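Local coordinates for protein Cwp19 (Clostridioides difficile, PDB 5OQ3) that carries a TIM-barrel glycoside hydrolase domain, the part modelled here, and probably hydrolyses cell-wall material, possibly as an N-acetylmuramoyl-L-alanine amidase, at residues A[90-95]-A[102-107]. Numbering follows the deposited sequence.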
loop_
_atom_site.group_PDB
_atom_site.type_symbol
_atom_site.label_atom_id
_atom_site.label_comp_id
_atom_site.label_asym_id
_atom_site.label_seq_id
_atom_site.Cartn_x
_atom_site.Cartn_y
_atom_site.Cartn_z
ATOM N N GLU A 90 -17.001 0.249 6.249
ATOM C CA GLU A 90 -17.894 1.378 6.398
ATOM C C GLU A 90 -17.887 2.292 5.186
ATOM O O GLU A 90 -18.811 3.100 5.038
ATOM C CB GLU A 90 -17.499 2.195 7.612
ATOM C CG GLU A 90 -16.248 3.028 7.433
ATOM C CD GLU A 90 -15.579 3.376 8.739
ATOM O OE1 GLU A 90 -15.713 4.537 9.173
ATOM O OE2 GLU A 90 -14.964 2.477 9.349
ATOM N N TYR A 91 -16.882 2.191 4.313
ATOM C CA TYR A 91 -16.828 3.166 3.205
ATOM C C TYR A 91 -17.806 2.837 2.079
ATOM O O TYR A 91 -18.012 3.654 1.216
ATOM C CB TYR A 91 -15.390 3.366 2.698
ATOM C CG TYR A 91 -14.482 3.794 3.855
ATOM C CD1 TYR A 91 -14.674 5.024 4.495
ATOM C CD2 TYR A 91 -13.519 2.936 4.380
ATOM C CE1 TYR A 91 -13.924 5.377 5.586
ATOM C CE2 TYR A 91 -12.725 3.306 5.464
ATOM C CZ TYR A 91 -12.933 4.525 6.077
ATOM O OH TYR A 91 -12.157 4.890 7.176
ATOM N N LEU A 92 -18.438 1.665 2.113
ATOM C CA LEU A 92 -19.490 1.329 1.152
ATOM C C LEU A 92 -20.848 1.917 1.514
ATOM O O LEU A 92 -21.587 2.359 0.634
ATOM C CB LEU A 92 -19.615 -0.202 1.020
ATOM C CG LEU A 92 -18.397 -0.827 0.300
ATOM C CD1 LEU A 92 -18.255 -2.311 0.609
ATOM C CD2 LEU A 92 -18.485 -0.615 -1.225
ATOM N N THR A 93 -21.189 1.853 2.795
ATOM C CA THR A 93 -22.533 2.251 3.288
ATOM C C THR A 93 -22.616 3.420 4.313
ATOM O O THR A 93 -23.629 4.004 4.499
ATOM C CB THR A 93 -23.213 1.053 3.967
ATOM O OG1 THR A 93 -22.428 0.682 5.113
ATOM C CG2 THR A 93 -23.308 -0.104 2.979
ATOM N N GLY A 94 -21.439 3.652 4.944
ATOM C CA GLY A 94 -21.379 4.617 6.069
ATOM C C GLY A 94 -21.320 3.914 7.416
ATOM O O GLY A 94 -21.107 4.569 8.418
ATOM N N THR A 95 -21.557 2.600 7.455
ATOM C CA THR A 95 -21.615 1.823 8.707
ATOM C C THR A 95 -20.747 0.559 8.659
ATOM O O THR A 95 -20.975 -0.303 7.795
ATOM C CB THR A 95 -23.090 1.416 8.996
ATOM O OG1 THR A 95 -23.895 2.594 9.036
ATOM C CG2 THR A 95 -23.220 0.658 10.312
ATOM N N TYR A 102 -24.489 -6.351 -2.045
ATOM C CA TYR A 102 -23.769 -7.035 -3.107
ATOM C C TYR A 102 -22.329 -7.131 -2.667
ATOM O O TYR A 102 -21.897 -6.419 -1.770
ATOM C CB TYR A 102 -23.864 -6.241 -4.417
ATOM C CG TYR A 102 -23.040 -5.003 -4.552
ATOM C CD1 TYR A 102 -23.280 -3.897 -3.761
ATOM C CD2 TYR A 102 -22.023 -4.920 -5.515
ATOM C CE1 TYR A 102 -22.504 -2.743 -3.883
ATOM C CE2 TYR A 102 -21.283 -3.753 -5.678
ATOM C CZ TYR A 102 -21.498 -2.684 -4.844
ATOM O OH TYR A 102 -20.711 -1.547 -4.990
ATOM N N ASP A 103 -21.569 -8.001 -3.313
ATOM C CA ASP A 103 -20.135 -8.121 -3.055
ATOM C C ASP A 103 -19.441 -7.319 -4.151
ATOM O O ASP A 103 -19.486 -7.706 -5.308
ATOM C CB ASP A 103 -19.741 -9.585 -3.114
ATOM C CG ASP A 103 -18.233 -9.806 -2.869
ATOM O OD1 ASP A 103 -17.485 -8.839 -2.693
ATOM O OD2 ASP A 103 -17.808 -10.971 -2.819
ATOM N N PRO A 104 -18.789 -6.192 -3.814
ATOM C CA PRO A 104 -18.164 -5.398 -4.883
ATOM C C PRO A 104 -16.980 -6.070 -5.556
ATOM O O PRO A 104 -16.728 -5.809 -6.733
ATOM C CB PRO A 104 -17.681 -4.123 -4.188
ATOM C CG PRO A 104 -18.275 -4.163 -2.831
ATOM C CD PRO A 104 -18.662 -5.556 -2.511
ATOM N N LEU A 105 -16.260 -6.935 -4.847
ATOM C CA LEU A 105 -14.968 -7.366 -5.371
ATOM C C LEU A 105 -14.994 -8.127 -6.716
ATOM O O LEU A 105 -14.169 -7.821 -7.585
ATOM C CB LEU A 105 -14.140 -8.108 -4.299
ATOM C CG LEU A 105 -12.723 -8.479 -4.668
ATOM C CD1 LEU A 105 -11.930 -7.250 -5.111
ATOM C CD2 LEU A 105 -11.996 -9.176 -3.523
ATOM N N PRO A 106 -15.951 -9.073 -6.909
ATOM C CA PRO A 106 -16.039 -9.732 -8.229
ATOM C C PRO A 106 -16.188 -8.720 -9.358
ATOM O O PRO A 106 -15.613 -8.908 -10.441
ATOM C CB PRO A 106 -17.259 -10.639 -8.086
ATOM C CG PRO A 106 -17.296 -10.956 -6.647
ATOM C CD PRO A 106 -16.875 -9.712 -5.944
ATOM N N PHE A 107 -17.025 -7.695 -9.145
ATOM C CA PHE A 107 -17.215 -6.655 -10.134
ATOM C C PHE A 107 -15.947 -5.844 -10.389
ATOM O O PHE A 107 -15.537 -5.624 -11.548
ATOM C CB PHE A 107 -18.327 -5.725 -9.690
ATOM C CG PHE A 107 -18.716 -4.708 -10.708
ATOM C CD1 PHE A 107 -19.671 -5.028 -11.699
ATOM C CD2 PHE A 107 -18.191 -3.430 -10.685
ATOM C CE1 PHE A 107 -20.068 -4.082 -12.645
ATOM C CE2 PHE A 107 -18.592 -2.475 -11.628
ATOM C CZ PHE A 107 -19.517 -2.805 -12.611
#
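Leu-92 meets Pro-104 through its two methyl groups. Leu-92 CD1 and CD2 both lie 3.9 Å from Pro-104 CG, so the fork of the leucine straddles the tip of the proline ring. Leu-92 CG is anti to the carbonyl carbon (chi1 -70°), which sends the branched end out toward the ring. The contact is small, 85 Å² summed over both sides, but both residues are buried. Tyr-102 OH lies near, 4.5 Å from Leu-92 CD2, at the limit of contact. That hydroxyl has its polar partner in Gln-50, whose side chain also bonds Leu-92 O and so links the two segments indirectly.

Two side-chain hydrogen bonds shape the segments from within. Asp-103 is the N-cap of the following helix: its OD1 accepts from Leu-105 N at 3.1 Å, met from above the carboxylate plane. Thr-93 OG1 accepts from Thr-95 N at 3.1 Å, forming an ST turn. Gly-94, with positive phi, ends the short helical turn.

The contact lies in the beta-to-alpha connection between strand 68-74 and helix 104-114 of the eight-stranded TIM barrel. The 90-93 turn folds back on the start of that helix, which leads into strand 118-123. Helix 47-63 flanks it, with Glu-47 and Lys-51 against Tyr-102.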